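Local coordinates for protein D-threo-3-hydroxyaspartate dehydratase (Delftia, PDB 3WQE) that uses pyridoxal 5'-phosphate and a divalent metal ion to deaminate D-threo-3-hydroxyaspartate to oxaloacetate and ammonia, and also dehydrates D-serine, at residues G184-L189 / S227-L232; I143-D148 / G177-H182. All coordinates share one frame; numbering follows the deposited sequence.

Contact 1 (G184-L189 / S227-L232); sequences GSSYEL and STPTAL. With PLP (pyridoxal-5'-phosphate), chain F; 2TL (D-allothreonine), chain H.
S186, in a short 3-10 segment, reaches across to S227 and P229 at the start of the helix that begins at T228. Its hydroxyl does most of the touching. With OG held between the backbone N and the carbonyl carbon (chi1 68°), the oxygen is directed at the helix start, where S186 OG and S227 OG share a hydrogen bond of 3.0 Å that either hydroxyl could donate. The same OG abuts the outer edge of the proline ring, 3.5 Å from P229 CG, while S186 CB meets the T230 methyl, CG2, at 3.8 Å. Serine suits this buried place because it is small enough to fit against a proline yet brings a polar atom to the helix end.

P229 is the second large contributor. Lacking an N-H, it is well tolerated in the first turn of a helix, where backbone nitrogens have no carbonyl partner within the helix; its CD packs obliquely against Y187 CE1 at 4.0 Å. M255 and I258 of helix 253-258 and L195 of helix 192-215 also pack against it.

Y187 then carries its ring past the proline to the cofactor. Its hydroxyl donates a hydrogen bond to PLP O2P, which lies at the ring edge and in its plane; the modelled length is unusually short and its exact value doubtful. OG1 of D-allothreonine lies over one ring face. The same O2P accepts a nearly straight bond from T228 N (2.9 Å, 177°), and T228 OG1 donates to PLP O1P at 2.6 Å. With S227 at the N-cap, a helix N-terminus is thus turned on the phosphate, its dipole probably favouring the anion; the cofactor is also hydrogen-bonded by G246 N and V247 N, consistent with the phosphate-binding cup of a fold-type III, alanine-racemase-like PLP barrel.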
loop_
_atom_site.group_PDB
_atom_site.type_symbol
_atom_site.label_atom_id
_atom_site.label_comp_id
_atom_site.label_asym_id
_atom_site.label_seq_id
_atom_site.Cartn_x
_atom_site.Cartn_y
_atom_site.Cartn_z
ATOM N N GLY B 184 21.619 -1.516 -2.540
ATOM C CA GLY B 184 20.434 -1.287 -1.724
ATOM C C GLY B 184 20.773 -1.499 -0.284
ATOM O O GLY B 184 19.949 -1.035 0.569
ATOM N N SER B 185 21.948 -1.990 0.079
ATOM C CA SER B 185 22.289 -2.079 1.505
ATOM C C SER B 185 22.585 -0.719 2.095
ATOM O O SER B 185 22.754 -0.572 3.313
ATOM C CB SER B 185 23.498 -2.987 1.731
ATOM O OG SER B 185 24.755 -2.357 1.299
ATOM N N SER B 186 22.588 0.318 1.244
ATOM C CA SER B 186 22.874 1.716 1.738
ATOM C C SER B 186 21.718 2.167 2.717
ATOM O O SER B 186 21.931 3.042 3.566
ATOM C CB SER B 186 22.966 2.675 0.532
ATOM O OG SER B 186 21.689 2.846 -0.099
ATOM N N TYR B 187 20.581 1.480 2.599
ATOM C CA TYR B 187 19.429 1.860 3.450
ATOM C C TYR B 187 19.631 1.466 4.864
ATOM O O TYR B 187 18.869 1.922 5.735
ATOM C CB TYR B 187 18.141 1.240 2.862
ATOM C CG TYR B 187 17.574 2.023 1.727
ATOM C CD1 TYR B 187 18.285 2.267 0.538
ATOM C CD2 TYR B 187 16.245 2.494 1.798
ATOM C CE1 TYR B 187 17.678 2.948 -0.555
ATOM C CE2 TYR B 187 15.628 3.176 0.705
ATOM C CZ TYR B 187 16.419 3.404 -0.457
ATOM O OH TYR B 187 15.858 4.120 -1.534
ATOM N N GLU B 188 20.623 0.620 5.130
ATOM C CA GLU B 188 20.888 0.210 6.508
ATOM C C GLU B 188 21.903 1.109 7.203
ATOM O O GLU B 188 22.228 0.872 8.378
ATOM C CB GLU B 188 21.369 -1.244 6.522
ATOM C CG GLU B 188 20.148 -2.176 6.308
ATOM C CD GLU B 188 20.417 -3.250 5.306
ATOM O OE1 GLU B 188 21.449 -3.986 5.464
ATOM O OE2 GLU B 188 19.573 -3.358 4.346
ATOM N N LEU B 189 22.475 2.097 6.488
ATOM C CA LEU B 189 23.568 2.947 7.011
ATOM C C LEU B 189 22.994 4.266 7.527
ATOM O O LEU B 189 21.829 4.578 7.240
ATOM C CB LEU B 189 24.560 3.209 5.862
ATOM C CG LEU B 189 25.161 1.864 5.344
ATOM C CD1 LEU B 189 26.199 2.040 4.249
ATOM C CD2 LEU B 189 25.771 1.016 6.468
ATOM N N SER B 227 21.829 4.179 -5.806
ATOM C CA SER B 227 20.658 4.227 -4.863
ATOM C C SER B 227 20.718 5.739 -4.521
ATOM O O SER B 227 21.769 6.394 -4.709
ATOM C CB SER B 227 20.956 3.372 -3.615
ATOM O OG SER B 227 22.044 3.808 -2.874
ATOM N N THR B 228 19.637 6.280 -3.941
ATOM C CA THR B 228 19.734 7.720 -3.569
ATOM C C THR B 228 20.883 7.967 -2.619
ATOM O O THR B 228 21.645 8.947 -2.785
ATOM C CB THR B 228 18.339 8.173 -3.090
ATOM O OG1 THR B 228 17.548 8.440 -4.258
ATOM C CG2 THR B 228 18.468 9.494 -2.250
ATOM N N PRO B 229 21.054 7.157 -1.550
ATOM C CA PRO B 229 22.129 7.487 -0.590
ATOM C C PRO B 229 23.523 7.408 -1.162
ATOM O O PRO B 229 24.328 8.293 -0.860
ATOM C CB PRO B 229 21.916 6.480 0.562
ATOM C CG PRO B 229 20.417 6.113 0.422
ATOM C CD PRO B 229 20.161 6.071 -1.063
ATOM N N THR B 230 23.781 6.393 -2.005
ATOM C CA THR B 230 25.141 6.329 -2.600
ATOM C C THR B 230 25.349 7.343 -3.726
ATOM O O THR B 230 26.458 7.850 -3.897
ATOM C CB THR B 230 25.470 4.904 -3.093
ATOM O OG1 THR B 230 24.460 4.450 -4.030
ATOM C CG2 THR B 230 25.595 3.956 -1.897
ATOM N N ALA B 231 24.251 7.719 -4.425
ATOM C CA ALA B 231 24.420 8.799 -5.400
ATOM C C ALA B 231 24.883 10.119 -4.752
ATOM O O ALA B 231 25.710 10.827 -5.305
ATOM C CB ALA B 231 23.099 9.008 -6.156
ATOM N N LEU B 232 24.282 10.384 -3.571
ATOM C CA LEU B 232 24.637 11.588 -2.860
ATOM C C LEU B 232 25.939 11.540 -2.115
ATOM O O LEU B 232 26.486 12.589 -1.797
ATOM C CB LEU B 232 23.504 12.014 -1.931
ATOM C CG LEU B 232 22.180 12.311 -2.678
ATOM C CD1 LEU B 232 20.993 12.445 -1.697
ATOM C CD2 LEU B 232 22.349 13.561 -3.559
HETATM N N1 PLP F . 17.889 1.128 -9.327
HETATM C C2 PLP F . 17.293 -0.005 -8.938
HETATM C C2A PLP F . 17.501 -1.264 -9.764
HETATM C C3 PLP F . 16.542 -0.114 -7.716
HETATM O O3 PLP F . 15.955 -1.273 -7.351
HETATM C C4 PLP F . 16.270 1.080 -7.030
HETATM C C4A PLP F . 15.546 1.140 -5.775
HETATM C C5 PLP F . 16.891 2.294 -7.529
HETATM C C6 PLP F . 17.708 2.236 -8.695
HETATM C C5A PLP F . 16.591 3.657 -6.850
HETATM O O4P PLP F . 17.082 3.737 -5.520
HETATM P P PLP F . 16.534 4.957 -4.632
HETATM O O1P PLP F . 17.017 6.176 -5.409
HETATM O O2P PLP F . 17.317 4.688 -3.387
HETATM O O3P PLP F . 15.046 4.842 -4.558
HETATM N N 2TL H . 15.181 -0.198 -5.154
HETATM C CA 2TL H . 14.435 -0.182 -3.839
HETATM C CB 2TL H . 15.458 -0.688 -2.792
HETATM O OG1 2TL H . 16.388 0.286 -2.438
HETATM C CG2 2TL H . 16.157 -1.947 -2.983
HETATM C C 2TL H . 13.362 -1.249 -4.032
HETATM O O 2TL H . 13.522 -2.024 -4.974
HETATM O OXT 2TL H . 12.452 -1.163 -3.267
#

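Contact 2 (I143-D148 / G177-H182); sequences IEIDTD and GGVLTH. With PLP (pyridoxal-5'-phosphate), chain F; 2TL (D-allothreonine), chain H.
T181 and T147 meet tip to tip just beyond the paired strands, and their hydroxyls form a chain: T147 OG1 donates to T181 OG1 (2.8 Å), which in turn donates to I145 O at 2.8 Å, coming from above the carbonyl plane. Having OG1 anti to the backbone N (chi1 -165°) turns the T181 hydroxyl toward I145, while its CG2 packs against the T147 side chain. An alanine here would remove both that hydroxyl and the methyl, and is likely to leave T147 OG1 without its acceptor and I145 O with one donor fewer.

I145 O also accepts from a water that itself accepts from H182 N, so the chain beyond the strand remains tied to its neighbour. A second water accepts from T147 N and lies within bonding distance of D148 OD1, one of several acceptors around it; the other carboxylate oxygen, OD2, is bonded to S185.

Behind these residues the segments run as parallel neighbours in the barrel of the alanine-racemase-like domain. Backbone bonds I143 N to G178 O, L180 N to I143 O and I145 N to L180 O (2.8 Å) fix the register. On one face V179 CB packs against I145 CG1 at 3.9 Å, branched chains that cross obliquely under helix 192-215; on the other, L180 CD2 lies 3.6 Å from E144 CA. G178 has backbone angles that call for glycine.

Farther along, H182 lays one ring face over the pyridine, with PLP C3 3.5 Å above the imidazole plane, over its centre, while NE2 shares a hydrogen bond with OG1 of D-allothreonine (2.8 Å) in the imidazole plane. G226 O holds ND1, fixing the imidazole's rotation.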
loop_
_atom_site.group_PDB
_atom_site.type_symbol
_atom_site.label_atom_id
_atom_site.label_comp_id
_atom_site.label_asym_id
_atom_site.label_seq_id
_atom_site.Cartn_x
_atom_site.Cartn_y
_atom_site.Cartn_z
ATOM N N ILE B 143 23.701 -6.668 -17.903
ATOM C CA ILE B 143 23.871 -7.748 -16.876
ATOM C C ILE B 143 23.834 -7.095 -15.490
ATOM O O ILE B 143 24.607 -6.155 -15.199
ATOM C CB ILE B 143 25.151 -8.529 -17.094
ATOM C CG1 ILE B 143 25.143 -9.080 -18.547
ATOM C CG2 ILE B 143 25.308 -9.635 -15.971
ATOM C CD1 ILE B 143 26.489 -9.803 -18.927
ATOM N N GLU B 144 22.958 -7.604 -14.622
ATOM C CA GLU B 144 22.850 -7.045 -13.241
ATOM C C GLU B 144 23.941 -7.675 -12.329
ATOM O O GLU B 144 24.153 -8.898 -12.321
ATOM C CB GLU B 144 21.467 -7.385 -12.675
ATOM C CG GLU B 144 21.241 -6.625 -11.328
ATOM C CD GLU B 144 19.807 -6.643 -10.884
ATOM O OE1 GLU B 144 19.516 -5.657 -10.118
ATOM O OE2 GLU B 144 19.023 -7.535 -11.270
ATOM N N ILE B 145 24.657 -6.818 -11.613
ATOM C CA ILE B 145 25.811 -7.201 -10.769
ATOM C C ILE B 145 25.445 -7.005 -9.299
ATOM O O ILE B 145 24.766 -6.048 -8.913
ATOM C CB ILE B 145 27.009 -6.262 -11.076
ATOM C CG1 ILE B 145 27.270 -6.261 -12.628
ATOM C CG2 ILE B 145 28.250 -6.717 -10.331
ATOM C CD1 ILE B 145 27.569 -7.606 -13.280
ATOM N N ASP B 146 25.812 -8.014 -8.514
ATOM C CA ASP B 146 25.701 -7.922 -7.050
ATOM C C ASP B 146 27.020 -7.371 -6.530
ATOM O O ASP B 146 28.065 -8.019 -6.607
ATOM C CB ASP B 146 25.478 -9.379 -6.568
ATOM C CG ASP B 146 25.466 -9.458 -5.075
ATOM O OD1 ASP B 146 25.519 -8.386 -4.445
ATOM O OD2 ASP B 146 25.351 -10.589 -4.541
ATOM N N THR B 147 26.900 -6.108 -6.044
ATOM C CA THR B 147 28.112 -5.497 -5.459
ATOM C C THR B 147 28.048 -5.384 -3.974
ATOM O O THR B 147 29.128 -5.200 -3.381
ATOM C CB THR B 147 28.307 -4.059 -6.015
ATOM O OG1 THR B 147 27.157 -3.273 -5.821
ATOM C CG2 THR B 147 28.642 -4.090 -7.515
ATOM N N ASP B 148 26.858 -5.536 -3.337
ATOM C CA ASP B 148 26.884 -5.442 -1.877
ATOM C C ASP B 148 26.031 -6.490 -1.117
ATOM O O ASP B 148 25.778 -6.345 0.098
ATOM C CB ASP B 148 26.366 -4.013 -1.492
ATOM C CG ASP B 148 24.825 -3.881 -1.724
ATOM O OD1 ASP B 148 24.325 -4.692 -2.524
ATOM O OD2 ASP B 148 24.236 -2.920 -1.221
ATOM N N GLY B 177 24.594 -4.471 -23.667
ATOM C CA GLY B 177 24.684 -3.006 -23.656
ATOM C C GLY B 177 25.395 -2.431 -22.452
ATOM O O GLY B 177 25.685 -1.224 -22.435
ATOM N N GLY B 178 25.616 -3.265 -21.436
ATOM C CA GLY B 178 26.167 -2.708 -20.222
ATOM C C GLY B 178 25.979 -3.616 -19.023
ATOM O O GLY B 178 25.514 -4.725 -19.116
ATOM N N VAL B 179 26.397 -3.042 -17.870
ATOM C CA VAL B 179 26.207 -3.695 -16.543
ATOM C C VAL B 179 25.585 -2.653 -15.640
ATOM O O VAL B 179 25.724 -1.444 -15.800
ATOM C CB VAL B 179 27.518 -4.182 -15.903
ATOM C CG1 VAL B 179 28.015 -5.464 -16.638
ATOM C CG2 VAL B 179 28.661 -3.104 -15.969
ATOM N N LEU B 180 24.821 -3.136 -14.656
ATOM C CA LEU B 180 24.213 -2.215 -13.669
ATOM C C LEU B 180 24.238 -2.837 -12.324
ATOM O O LEU B 180 24.259 -4.103 -12.172
ATOM C CB LEU B 180 22.758 -1.814 -14.015
ATOM C CG LEU B 180 21.678 -2.893 -13.753
ATOM C CD1 LEU B 180 20.303 -2.190 -13.702
ATOM C CD2 LEU B 180 21.677 -3.986 -14.828
ATOM N N THR B 181 24.275 -2.017 -11.285
ATOM C CA THR B 181 24.159 -2.491 -9.884
ATOM C C THR B 181 23.333 -1.556 -9.091
ATOM O O THR B 181 23.293 -0.347 -9.449
ATOM C CB THR B 181 25.542 -2.740 -9.235
ATOM O OG1 THR B 181 25.411 -3.518 -8.039
ATOM C CG2 THR B 181 26.268 -1.394 -8.931
ATOM N N HIS B 182 22.770 -2.032 -7.952
ATOM C CA HIS B 182 22.071 -1.151 -7.038
ATOM C C HIS B 182 22.506 -1.510 -5.655
ATOM O O HIS B 182 22.263 -2.658 -5.194
ATOM C CB HIS B 182 20.564 -1.427 -7.150
ATOM C CG HIS B 182 19.779 -0.753 -6.082
ATOM N ND1 HIS B 182 19.653 0.612 -5.941
ATOM C CD2 HIS B 182 18.965 -1.360 -5.080
ATOM C CE1 HIS B 182 18.752 0.874 -4.856
ATOM N NE2 HIS B 182 18.395 -0.307 -4.336
HETATM N N1 PLP F . 17.889 1.128 -9.327
HETATM C C2 PLP F . 17.293 -0.005 -8.938
HETATM C C2A PLP F . 17.501 -1.264 -9.764
HETATM C C3 PLP F . 16.542 -0.114 -7.716
HETATM O O3 PLP F . 15.955 -1.273 -7.351
HETATM C C4 PLP F . 16.270 1.080 -7.030
HETATM C C4A PLP F . 15.546 1.140 -5.775
HETATM C C5 PLP F . 16.891 2.294 -7.529
HETATM C C6 PLP F . 17.708 2.236 -8.695
HETATM C C5A PLP F . 16.591 3.657 -6.850
HETATM O O4P PLP F . 17.082 3.737 -5.520
HETATM P P PLP F . 16.534 4.957 -4.632
HETATM O O1P PLP F . 17.017 6.176 -5.409
HETATM O O2P PLP F . 17.317 4.688 -3.387
HETATM O O3P PLP F . 15.046 4.842 -4.558
HETATM N N 2TL H . 15.181 -0.198 -5.154
HETATM C CA 2TL H . 14.435 -0.182 -3.839
HETATM C CB 2TL H . 15.458 -0.688 -2.792
HETATM O OG1 2TL H . 16.388 0.286 -2.438
HETATM C CG2 2TL H . 16.157 -1.947 -2.983
HETATM C C 2TL H . 13.362 -1.249 -4.032
HETATM O O 2TL H . 13.522 -2.024 -4.974
HETATM O OXT 2TL H . 12.452 -1.163 -3.267
HETATM O O HOH W 1 22.352 -4.914 -7.874
HETATM O O HOH W 2 24.234 -5.234 -5.237
#

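Overall arrangement
Going from the N terminus, the chain reaches strand 140-146, passes through strand 154-155 and helix 159-171, and returns on strand 175-180, where contact 2 closes this parallel crossover. It continues directly into the 3-10 turn, then along helix 192-215 and strand 222-225 to helix 228-233, where contact 1 closes the second loop. The two contacts follow in series, neither nested nor crossed. Only A183 separates H182 from the first segment of contact 1. S185 OG meets D148 OD2 (2.6 Å), a probable hydrogen bond, and H182 packs on S227. Contact 2 pairs neighbouring barrel strands and presents H182 to the cofactor ring; contact 1 joins the loop after strand 175-180 to helix 228-233 at the phosphate.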